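Glycoside hydrolase family 31 (Trueperella pyogenes, PDB 5I0F) degrades cycloalternan, a cyclic glucose oligosaccharide, probably by hydrolysing its glycosidic bonds through a covalent glycosyl-enzyme intermediate. Local coordinates at residues T626-A631 with E700-G705; A582-I587 with D721-Y726; R43-V48 with E54-M59; Y108-T113 with T118-S123. One frame throughout, in Å; residues are numbered along the deposited sequence.

In the fold
The contacts form two clusters on opposite sides of the chain's centre. Interactions 1 and 2, with centres 8 Å apart, join the parallel eight-stranded barrel to the antiparallel C-terminal sheet. They touch through two probable hydrogen bonds: R629 NH1 lies 2.7 Å from M585 O and W703 NE1 2.7 Å from I723 O. Interactions 3 and 4, centres 10 Å apart, are two hairpins of one N-terminal sheet, joined where F47 N lies 2.9 Å from Y108 O, a probable hydrogen bond. The clusters' centres are 64 to 72 Å apart. Glycan-binding R516, D532 and F565 follow barrel strands 513-515, 527-529 and 558-561; interactions 1 and 2 fasten the C-terminal sheet to this barrel.

Interaction 1: residues T626-A631 with E700-G705; sequences TRVREA and EDYWSG
D701 OD1 is gripped by two backbone N-H groups, those of W703 (2.9 Å) and S704 (3.0 Å), and so fixes the turn that presents Y702 and W703 to V628. The two donors reach the oxygen from opposite faces of the carboxylate plane; the first closes an Asx turn, and the other carboxylate oxygen forms a salt bridge with R716. Aspartate suits this place because its short side chain folds back onto the N-H groups just ahead of it as the strand ends.

V628 projects from helix 617-646 and divides its two methyls between the aromatic residues. CG2 meets the six-membered rim of the indole at its edge, near the ring plane, 3.9 Å from W703 CZ3. CG1 sits obliquely to the phenol, 4.3 Å from Y702 OH. This split follows from a chi1 of 172°, which sets CG1 anti to the backbone N and CG2 anti to the carbonyl carbon. The two rings also brace each other, since Y702 CD2 lies over the centre of one indole face, 3.7 Å above its plane. At the far end of the indole, NE1 donates to the carbonyl of I723.

No hydrogen bond crosses between the segments; adhesion here is wholly apolar, while the polar bonds fix the turn and the indole nitrogen, which is consistent with a rigid pair of rings offered to the helix.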
# COMPACT_ATOMS: atom_id res chain seq x y z
N THR A 626 -27.33 6.59 0.13
CA THR A 626 -26.74 7.82 0.67
C THR A 626 -27.61 8.38 1.81
O THR A 626 -27.06 8.90 2.77
CB THR A 626 -26.33 8.85 -0.41
OG1 THR A 626 -25.44 8.22 -1.35
CG2 THR A 626 -25.55 9.99 0.19
N ARG A 627 -28.94 8.21 1.74
CA ARG A 627 -29.79 8.51 2.90
C ARG A 627 -29.42 7.63 4.09
O ARG A 627 -29.35 8.12 5.22
CB ARG A 627 -31.30 8.33 2.59
CG ARG A 627 -31.98 9.49 1.88
CD ARG A 627 -33.50 9.31 1.77
NE ARG A 627 -33.90 8.11 0.98
CZ ARG A 627 -34.25 8.08 -0.32
NH1 ARG A 627 -34.32 9.19 -1.07
NH2 ARG A 627 -34.56 6.92 -0.88
N VAL A 628 -29.18 6.33 3.85
CA VAL A 628 -28.75 5.43 4.90
C VAL A 628 -27.40 5.89 5.49
O VAL A 628 -27.22 5.97 6.74
CB VAL A 628 -28.68 3.96 4.39
CG1 VAL A 628 -28.04 3.05 5.44
CG2 VAL A 628 -30.09 3.45 4.04
N ARG A 629 -26.48 6.26 4.60
CA ARG A 629 -25.17 6.73 5.04
C ARG A 629 -25.30 7.97 5.94
O ARG A 629 -24.65 8.05 7.01
CB ARG A 629 -24.28 7.02 3.85
CG ARG A 629 -22.85 7.45 4.22
CD ARG A 629 -22.13 6.33 4.94
NE ARG A 629 -20.71 6.65 5.20
CZ ARG A 629 -19.82 5.79 5.68
NH1 ARG A 629 -20.13 4.53 5.91
NH2 ARG A 629 -18.57 6.19 5.90
N GLU A 630 -26.17 8.90 5.55
CA GLU A 630 -26.39 10.11 6.35
C GLU A 630 -26.95 9.75 7.72
O GLU A 630 -26.45 10.26 8.72
CB GLU A 630 -27.30 11.12 5.62
CG GLU A 630 -26.66 11.73 4.37
CD GLU A 630 -25.47 12.61 4.69
OE1 GLU A 630 -25.70 13.74 5.15
OE2 GLU A 630 -24.30 12.18 4.49
N ALA A 631 -27.94 8.86 7.76
CA ALA A 631 -28.51 8.37 9.03
C ALA A 631 -27.50 7.64 9.92
O ALA A 631 -27.65 7.65 11.15
CB ALA A 631 -29.70 7.45 8.76
N GLU A 700 -31.70 -7.88 15.53
CA GLU A 700 -32.81 -7.22 14.86
C GLU A 700 -32.39 -6.93 13.40
O GLU A 700 -31.31 -6.38 13.18
CB GLU A 700 -33.15 -5.91 15.60
CG GLU A 700 -34.25 -5.06 14.96
CD GLU A 700 -34.79 -3.91 15.85
OE1 GLU A 700 -34.41 -3.79 17.04
OE2 GLU A 700 -35.63 -3.12 15.34
N ASP A 701 -33.25 -7.28 12.43
CA ASP A 701 -33.04 -6.93 11.03
C ASP A 701 -33.09 -5.42 10.89
O ASP A 701 -34.02 -4.77 11.37
CB ASP A 701 -34.08 -7.56 10.11
CG ASP A 701 -33.72 -7.44 8.63
OD1 ASP A 701 -34.05 -6.42 8.00
OD2 ASP A 701 -33.12 -8.39 8.09
N TYR A 702 -32.05 -4.86 10.26
CA TYR A 702 -31.93 -3.41 10.13
C TYR A 702 -33.07 -2.77 9.34
O TYR A 702 -33.43 -1.61 9.58
CB TYR A 702 -30.62 -3.11 9.43
CG TYR A 702 -30.18 -1.67 9.46
CD1 TYR A 702 -29.52 -1.16 10.58
CD2 TYR A 702 -30.41 -0.83 8.37
CE1 TYR A 702 -29.09 0.14 10.60
CE2 TYR A 702 -29.98 0.49 8.40
CZ TYR A 702 -29.32 0.96 9.53
OH TYR A 702 -28.87 2.25 9.60
N TRP A 703 -33.61 -3.53 8.39
CA TRP A 703 -34.55 -3.02 7.40
C TRP A 703 -36.01 -3.29 7.79
O TRP A 703 -36.86 -2.44 7.57
CB TRP A 703 -34.26 -3.63 6.02
CG TRP A 703 -32.81 -3.57 5.65
CD1 TRP A 703 -31.91 -4.60 5.69
CD2 TRP A 703 -32.09 -2.42 5.24
NE1 TRP A 703 -30.67 -4.15 5.30
CE2 TRP A 703 -30.75 -2.81 5.04
CE3 TRP A 703 -32.45 -1.08 5.03
CZ2 TRP A 703 -29.78 -1.92 4.61
CZ3 TRP A 703 -31.48 -0.20 4.60
CH2 TRP A 703 -30.15 -0.63 4.40
N SER A 704 -36.29 -4.47 8.36
CA SER A 704 -37.66 -4.91 8.64
C SER A 704 -38.03 -4.96 10.11
O SER A 704 -39.21 -5.14 10.42
CB SER A 704 -37.87 -6.30 8.06
OG SER A 704 -37.11 -7.27 8.79
N GLY A 705 -37.05 -4.84 11.02
CA GLY A 705 -37.30 -5.01 12.45
C GLY A 705 -37.42 -6.45 12.96
O GLY A 705 -37.51 -6.65 14.16

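Interaction 2: residues A582-I587 with D721-Y726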
# COMPACT_ATOMS: atom_id res chain seq x y z
N ALA A 582 -20.32 -0.47 0.74
CA ALA A 582 -19.52 0.70 1.06
C ALA A 582 -20.22 1.61 2.06
O ALA A 582 -19.55 2.30 2.85
CB ALA A 582 -19.16 1.47 -0.22
N THR A 583 -21.55 1.60 2.05
CA THR A 583 -22.37 2.36 2.99
C THR A 583 -22.10 1.97 4.46
O THR A 583 -22.26 2.80 5.37
CB THR A 583 -23.87 2.20 2.62
OG1 THR A 583 -24.07 2.71 1.31
CG2 THR A 583 -24.81 2.94 3.56
N PHE A 584 -21.70 0.72 4.68
CA PHE A 584 -21.41 0.20 6.02
C PHE A 584 -19.91 -0.09 6.22
O PHE A 584 -19.56 -1.08 6.87
CB PHE A 584 -22.24 -1.07 6.27
CG PHE A 584 -23.71 -0.80 6.32
CD1 PHE A 584 -24.47 -0.79 5.16
CD2 PHE A 584 -24.32 -0.48 7.52
CE1 PHE A 584 -25.83 -0.49 5.21
CE2 PHE A 584 -25.68 -0.19 7.58
CZ PHE A 584 -26.43 -0.20 6.42
N MET A 585 -19.05 0.78 5.69
CA MET A 585 -17.62 0.76 5.91
C MET A 585 -17.13 2.12 6.38
O MET A 585 -17.87 3.11 6.27
CB MET A 585 -16.89 0.32 4.63
CG MET A 585 -17.18 -1.14 4.29
SD MET A 585 -16.56 -1.68 2.68
CE MET A 585 -17.32 -3.29 2.54
N PRO A 586 -15.88 2.20 6.91
CA PRO A 586 -15.46 3.46 7.55
C PRO A 586 -15.45 4.69 6.62
O PRO A 586 -16.07 5.70 6.96
CB PRO A 586 -14.07 3.14 8.11
CG PRO A 586 -14.08 1.64 8.27
CD PRO A 586 -14.89 1.13 7.12
N ILE A 587 -14.84 4.55 5.43
CA ILE A 587 -14.80 5.61 4.43
C ILE A 587 -15.49 5.12 3.17
O ILE A 587 -15.15 4.05 2.64
CB ILE A 587 -13.37 6.06 4.09
CG1 ILE A 587 -12.60 6.44 5.37
CG2 ILE A 587 -13.37 7.17 3.07
CD1 ILE A 587 -13.16 7.62 6.12
N ASP A 721 -32.05 -3.16 -2.93
CA ASP A 721 -32.26 -2.22 -1.83
C ASP A 721 -31.96 -2.78 -0.44
O ASP A 721 -32.14 -2.07 0.55
CB ASP A 721 -33.67 -1.60 -1.87
CG ASP A 721 -34.77 -2.62 -1.89
OD1 ASP A 721 -34.53 -3.84 -2.03
OD2 ASP A 721 -35.92 -2.20 -1.81
N ILE A 722 -31.50 -4.03 -0.35
CA ILE A 722 -31.09 -4.67 0.92
C ILE A 722 -29.62 -5.09 0.86
O ILE A 722 -29.18 -5.66 -0.13
CB ILE A 722 -31.91 -5.96 1.17
CG1 ILE A 722 -33.42 -5.66 1.16
CG2 ILE A 722 -31.48 -6.70 2.44
CD1 ILE A 722 -33.90 -4.80 2.31
N ILE A 723 -28.89 -4.83 1.94
CA ILE A 723 -27.66 -5.54 2.27
C ILE A 723 -27.91 -6.10 3.68
O ILE A 723 -28.36 -5.36 4.54
CB ILE A 723 -26.38 -4.66 2.22
CG1 ILE A 723 -25.17 -5.44 2.78
CG2 ILE A 723 -26.55 -3.32 2.94
CD1 ILE A 723 -23.86 -4.69 2.74
N PRO A 724 -27.63 -7.41 3.91
CA PRO A 724 -27.92 -7.96 5.23
C PRO A 724 -27.14 -7.28 6.35
O PRO A 724 -25.89 -7.21 6.33
CB PRO A 724 -27.54 -9.44 5.08
CG PRO A 724 -27.70 -9.72 3.63
CD PRO A 724 -27.27 -8.46 2.95
N VAL A 725 -27.88 -6.73 7.30
CA VAL A 725 -27.34 -5.98 8.40
C VAL A 725 -28.22 -6.31 9.60
O VAL A 725 -29.45 -6.19 9.50
CB VAL A 725 -27.38 -4.44 8.16
CG1 VAL A 725 -27.02 -3.68 9.43
CG2 VAL A 725 -26.43 -4.05 7.02
N TYR A 726 -27.58 -6.71 10.70
CA TYR A 726 -28.29 -7.09 11.92
C TYR A 726 -27.79 -6.25 13.08
O TYR A 726 -26.58 -6.05 13.21
CB TYR A 726 -28.09 -8.58 12.19
CG TYR A 726 -28.63 -9.45 11.07
CD1 TYR A 726 -27.85 -9.74 9.97
CD2 TYR A 726 -29.95 -9.94 11.11
CE1 TYR A 726 -28.33 -10.53 8.93
CE2 TYR A 726 -30.45 -10.74 10.07
CZ TYR A 726 -29.64 -11.03 8.99
OH TYR A 726 -30.09 -11.80 7.93
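The ring of F584 receives V725 CG2 squarely over one face, where the methyl stands 3.9 Å from the ring centroid and only 9° off the normal, a CH-pi contact. Obliquely to the same ring comes I723 CG2, 3.7 Å from F584 CE1, while V725 CG1 reaches the CE2 corner at 4.2 Å. The phenylalanine and valine side chains point at each other, while the isoleucine passes F584 running the other way.

Torsions account for the choice of methyls. In V725, chi1 of 171° places CG2 anti to the carbonyl carbon and aims it at the middle of the ring. In I723 the longer branch runs anti to the backbone N (chi1 172°), and it is the short CG2 branch that meets the aromatic carbons. Beta-branched residues suit an extended segment of this kind, because they offer methyls close to the backbone and fill the space beside a flat ring with little flexibility.

F584 lies near the C-terminal end of helix 572-583, in the connection leading to barrel strand 587-590. V628 and L632 of helix 617-646 also touch its side chain, while its carbonyl accepts a hydrogen bond from the hydroxyl of Y671. R629 binds the carbonyls of T583, M585 and P586, which tethers this connection to the helix.

With all three contacting residues buried and no polar bond between the segments, the join of barrel to C-terminal sheet rests here on dispersion and hydrophobic burial, centred on one aromatic face.

Interaction 3: residues R43-V48 with E54-M59; sequences RMRCFV and EQVFDM
Strands 43-48 and 54-58 run antiparallel, their axes approaching to 4.6 Å at 159°, with C46-F57 and V48-Q55 as hydrogen-bonded pairs and R45-D58 and F47-V56 as non-hydrogen-bonded ones. The N-H of V48 points almost straight at Q55 O (2.8 Å, 173° at the hydrogen). At the other end M59 N donates to M44 O, and a water bridges M44 N to M59 O.

On the face carrying R45, F47, V56 and D58, V56 lies alongside F47 and covers one face of its ring: CG1 stands 3.9 Å from the centroid, in a CH-pi contact. R45 runs beside D58 and points the same way, its CD 3.2 Å from D58 OD1, yet R45 NE remains 4.6 Å from that oxygen, beyond a salt bridge. The guanidinium instead pairs through NH1 with E110 of strand 105-113. R45 NH2 also lies over one face of the R43 guanidinium.

The face with C46, V48 and F57 is largely apolar, with Q55 at its exposed end. V48 CG2 meets the rim of the F57 ring at CE1 (3.5 Å), while M59, its CG anti to the carbonyl carbon (chi1 -58°), sends SD to within 3.8 Å of M44 CE and 4.1 Å of C46 CB. Flexible methionines suit a buried layer that must fit W93, T95 and F109 on adjoining strands.

Strands 41-49 and 54-62 form a beta hairpin, alternating side chains between two faces, within the antiparallel sheet of the N-terminal domain.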
# COMPACT_ATOMS: atom_id res chain seq x y z
N ARG A 43 30.99 -12.27 -26.98
CA ARG A 43 31.43 -13.16 -25.92
C ARG A 43 31.46 -12.39 -24.60
O ARG A 43 31.77 -11.21 -24.56
CB ARG A 43 32.83 -13.69 -26.26
CG ARG A 43 33.39 -14.74 -25.33
CD ARG A 43 34.77 -15.21 -25.80
NE ARG A 43 35.81 -14.18 -25.59
CZ ARG A 43 36.86 -13.93 -26.38
NH1 ARG A 43 37.08 -14.61 -27.52
NH2 ARG A 43 37.72 -12.96 -26.05
N MET A 44 31.15 -13.10 -23.52
CA MET A 44 31.32 -12.61 -22.17
C MET A 44 31.78 -13.77 -21.29
O MET A 44 31.19 -14.86 -21.34
CB MET A 44 29.99 -12.10 -21.64
CG MET A 44 29.78 -10.62 -21.81
SD MET A 44 30.52 -9.77 -20.41
CE MET A 44 29.20 -10.05 -19.22
N ARG A 45 32.79 -13.52 -20.47
CA ARG A 45 33.28 -14.51 -19.53
C ARG A 45 33.36 -13.95 -18.13
O ARG A 45 33.61 -12.77 -17.94
CB ARG A 45 34.65 -15.05 -19.98
CG ARG A 45 34.54 -15.78 -21.31
CD ARG A 45 35.82 -16.42 -21.82
NE ARG A 45 36.94 -15.48 -21.84
CZ ARG A 45 37.97 -15.54 -22.68
NH1 ARG A 45 38.93 -14.61 -22.57
NH2 ARG A 45 38.07 -16.47 -23.64
N CYS A 46 33.08 -14.81 -17.16
CA CYS A 46 33.21 -14.47 -15.74
C CYS A 46 34.43 -15.20 -15.19
O CYS A 46 34.49 -16.44 -15.23
CB CYS A 46 31.96 -14.90 -14.98
SG CYS A 46 32.01 -14.44 -13.23
N PHE A 47 35.39 -14.44 -14.68
CA PHE A 47 36.58 -15.00 -14.04
C PHE A 47 36.39 -14.98 -12.52
O PHE A 47 36.20 -13.90 -11.96
CB PHE A 47 37.81 -14.16 -14.38
CG PHE A 47 38.23 -14.26 -15.81
CD1 PHE A 47 37.60 -13.51 -16.79
CD2 PHE A 47 39.28 -15.10 -16.19
CE1 PHE A 47 37.99 -13.59 -18.11
CE2 PHE A 47 39.68 -15.19 -17.52
CZ PHE A 47 39.04 -14.42 -18.48
N VAL A 48 36.42 -16.15 -11.88
CA VAL A 48 36.24 -16.26 -10.43
C VAL A 48 37.57 -16.71 -9.82
O VAL A 48 38.06 -17.80 -10.14
CB VAL A 48 35.11 -17.25 -10.05
CG1 VAL A 48 34.85 -17.22 -8.55
CG2 VAL A 48 33.82 -16.94 -10.80
N GLU A 54 41.55 -20.79 -9.76
CA GLU A 54 40.89 -19.76 -10.57
C GLU A 54 40.04 -20.50 -11.60
O GLU A 54 40.46 -21.54 -12.11
CB GLU A 54 41.90 -18.81 -11.24
CG GLU A 54 42.94 -19.44 -12.18
CD GLU A 54 44.16 -20.06 -11.47
OE1 GLU A 54 44.12 -20.28 -10.24
OE2 GLU A 54 45.17 -20.33 -12.16
N GLN A 55 38.84 -20.00 -11.86
CA GLN A 55 37.97 -20.62 -12.85
C GLN A 55 37.33 -19.55 -13.72
O GLN A 55 37.00 -18.47 -13.24
CB GLN A 55 36.88 -21.47 -12.18
CG GLN A 55 36.20 -22.43 -13.14
CD GLN A 55 35.09 -23.23 -12.49
OE1 GLN A 55 34.89 -23.17 -11.28
NE2 GLN A 55 34.34 -23.97 -13.30
N VAL A 56 37.16 -19.90 -15.00
CA VAL A 56 36.60 -19.01 -16.02
C VAL A 56 35.32 -19.66 -16.51
O VAL A 56 35.31 -20.84 -16.85
CB VAL A 56 37.58 -18.84 -17.21
CG1 VAL A 56 37.10 -17.73 -18.14
CG2 VAL A 56 39.00 -18.59 -16.70
N PHE A 57 34.23 -18.90 -16.53
CA PHE A 57 32.95 -19.37 -17.05
C PHE A 57 32.63 -18.64 -18.36
O PHE A 57 32.78 -17.42 -18.44
CB PHE A 57 31.85 -19.11 -16.02
CG PHE A 57 32.06 -19.83 -14.71
CD1 PHE A 57 32.82 -19.25 -13.71
CD2 PHE A 57 31.48 -21.07 -14.48
CE1 PHE A 57 33.02 -19.91 -12.50
CE2 PHE A 57 31.68 -21.74 -13.28
CZ PHE A 57 32.45 -21.15 -12.29
N ASP A 58 32.23 -19.40 -19.37
CA ASP A 58 31.72 -18.83 -20.63
C ASP A 58 30.25 -18.54 -20.45
O ASP A 58 29.44 -19.45 -20.35
CB ASP A 58 31.89 -19.80 -21.80
CG ASP A 58 33.31 -19.89 -22.29
OD1 ASP A 58 33.92 -18.83 -22.58
OD2 ASP A 58 33.80 -21.03 -22.41
N MET A 59 29.90 -17.27 -20.44
CA MET A 59 28.53 -16.86 -20.21
C MET A 59 27.72 -17.00 -21.49
O MET A 59 28.27 -16.99 -22.60
CB MET A 59 28.50 -15.43 -19.66
CG MET A 59 29.29 -15.26 -18.38
SD MET A 59 29.33 -13.57 -17.78
CE MET A 59 27.71 -13.42 -17.01
O HOH W 1 30.41 -16.01 -24.15

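Interaction 4: residues Y108-T113 with T118-S123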
# COMPACT_ATOMS: atom_id res chain seq x y z
N TYR A 108 35.27 -10.99 -11.76
CA TYR A 108 35.13 -9.91 -12.72
C TYR A 108 34.69 -10.46 -14.06
O TYR A 108 34.73 -11.67 -14.29
CB TYR A 108 36.43 -9.11 -12.83
CG TYR A 108 37.61 -9.82 -13.50
CD1 TYR A 108 37.79 -9.74 -14.87
CD2 TYR A 108 38.54 -10.55 -12.75
CE1 TYR A 108 38.86 -10.37 -15.49
CE2 TYR A 108 39.61 -11.19 -13.36
CZ TYR A 108 39.76 -11.09 -14.73
OH TYR A 108 40.79 -11.71 -15.36
N PHE A 109 34.26 -9.57 -14.94
CA PHE A 109 33.75 -9.93 -16.25
C PHE A 109 34.62 -9.37 -17.35
O PHE A 109 35.20 -8.30 -17.19
CB PHE A 109 32.33 -9.41 -16.41
CG PHE A 109 31.39 -9.91 -15.36
CD1 PHE A 109 30.75 -11.14 -15.50
CD2 PHE A 109 31.15 -9.16 -14.22
CE1 PHE A 109 29.88 -11.60 -14.53
CE2 PHE A 109 30.31 -9.62 -13.23
CZ PHE A 109 29.66 -10.84 -13.39
N GLU A 110 34.67 -10.08 -18.46
CA GLU A 110 35.39 -9.66 -19.64
C GLU A 110 34.53 -9.92 -20.87
O GLU A 110 34.09 -11.05 -21.10
CB GLU A 110 36.70 -10.42 -19.71
CG GLU A 110 37.75 -9.78 -20.57
CD GLU A 110 38.95 -10.69 -20.73
OE1 GLU A 110 39.92 -10.53 -19.97
OE2 GLU A 110 38.89 -11.60 -21.59
N ALA A 111 34.29 -8.87 -21.67
CA ALA A 111 33.48 -8.98 -22.88
C ALA A 111 34.30 -8.66 -24.12
O ALA A 111 35.24 -7.87 -24.04
CB ALA A 111 32.30 -8.02 -22.80
N LEU A 112 33.92 -9.26 -25.24
CA LEU A 112 34.46 -8.89 -26.55
C LEU A 112 33.32 -8.27 -27.37
O LEU A 112 32.29 -8.93 -27.64
CB LEU A 112 35.05 -10.10 -27.27
CG LEU A 112 35.82 -9.82 -28.56
CD1 LEU A 112 37.09 -9.02 -28.29
CD2 LEU A 112 36.16 -11.13 -29.26
N THR A 113 33.49 -7.00 -27.75
CA THR A 113 32.46 -6.28 -28.48
C THR A 113 32.48 -6.76 -29.90
O THR A 113 33.48 -7.32 -30.36
CB THR A 113 32.68 -4.76 -28.45
OG1 THR A 113 33.82 -4.40 -29.23
CG2 THR A 113 32.86 -4.26 -26.98
N THR A 118 38.01 -5.32 -26.12
CA THR A 118 37.89 -6.05 -24.87
C THR A 118 37.47 -5.07 -23.80
O THR A 118 38.13 -4.04 -23.61
CB THR A 118 39.22 -6.73 -24.49
OG1 THR A 118 39.54 -7.68 -25.52
CG2 THR A 118 39.12 -7.46 -23.17
N GLU A 119 36.36 -5.36 -23.14
CA GLU A 119 35.92 -4.59 -21.98
C GLU A 119 36.04 -5.46 -20.74
O GLU A 119 35.76 -6.66 -20.79
CB GLU A 119 34.49 -4.09 -22.17
CG GLU A 119 34.43 -2.90 -23.11
CD GLU A 119 33.04 -2.29 -23.25
OE1 GLU A 119 32.97 -1.13 -23.70
OE2 GLU A 119 32.03 -2.96 -22.93
N THR A 120 36.45 -4.84 -19.64
CA THR A 120 36.67 -5.53 -18.39
C THR A 120 35.99 -4.75 -17.27
O THR A 120 36.14 -3.54 -17.18
CB THR A 120 38.17 -5.69 -18.08
OG1 THR A 120 38.82 -6.32 -19.19
CG2 THR A 120 38.38 -6.56 -16.86
N SER A 121 35.24 -5.45 -16.42
CA SER A 121 34.57 -4.81 -15.29
C SER A 121 35.53 -4.58 -14.13
O SER A 121 36.68 -5.04 -14.15
CB SER A 121 33.41 -5.69 -14.82
OG SER A 121 33.85 -6.87 -14.15
N GLU A 122 35.05 -3.87 -13.13
CA GLU A 122 35.70 -3.85 -11.81
C GLU A 122 35.67 -5.26 -11.19
O GLU A 122 34.97 -6.18 -11.65
CB GLU A 122 35.06 -2.82 -10.86
CG GLU A 122 33.53 -2.79 -10.85
CD GLU A 122 32.87 -2.24 -9.57
OE1 GLU A 122 33.27 -2.62 -8.45
OE2 GLU A 122 31.89 -1.47 -9.70
N SER A 123 36.45 -5.41 -10.13
CA SER A 123 36.43 -6.61 -9.32
C SER A 123 35.30 -6.55 -8.28
O SER A 123 35.08 -5.51 -7.67
CB SER A 123 37.77 -6.76 -8.63
OG SER A 123 37.75 -7.92 -7.87
O HOH W 2 40.79 -8.10 -19.06
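A chi1 of 72° tucks S121 OG between its own backbone N and carbonyl carbon, which lets it accept the N-H of F109 at 2.8 Å. The same hydroxyl donates to E122 O, so two bonds grip S121 OG, one accepted and one donated. S121 N in turn donates to F109 O, and the serine hydroxyl thus serves F109 N where an ordinary antiparallel pair would use a carbonyl. Beyond it the regular pairing gives way, with Y108 nearest S123 across the strands.

Toward the turn the hairpin is regular. A111 and E119 form a hydrogen-bonded pair (A111 N to E119 O, 2.8 Å), set between the non-hydrogen-bonded pairs E110-T120 and L112-T118.

E110 stretches out with CG anti to its backbone N (chi1 -160°), passing T118 CG2 at 3.7 Å from its CG. Its OE1 accepts from a water that also lies 2.7 Å from T120 OG1. T120 turns CG2 to Y108 CD1, 3.8 Å away. Threonine is apt on this solvent-facing side, since its hydroxyl meets water while its methyl packs. On the other face A111 packs on I2 of strand 2-3, and F109 on I2 and on I33 and A35 of strand 31-37.

Strands 105-113 and 118-126 make a beta hairpin at the N-terminal sheet, with the side chain of T118 about 5 Å from a bound calcium ion.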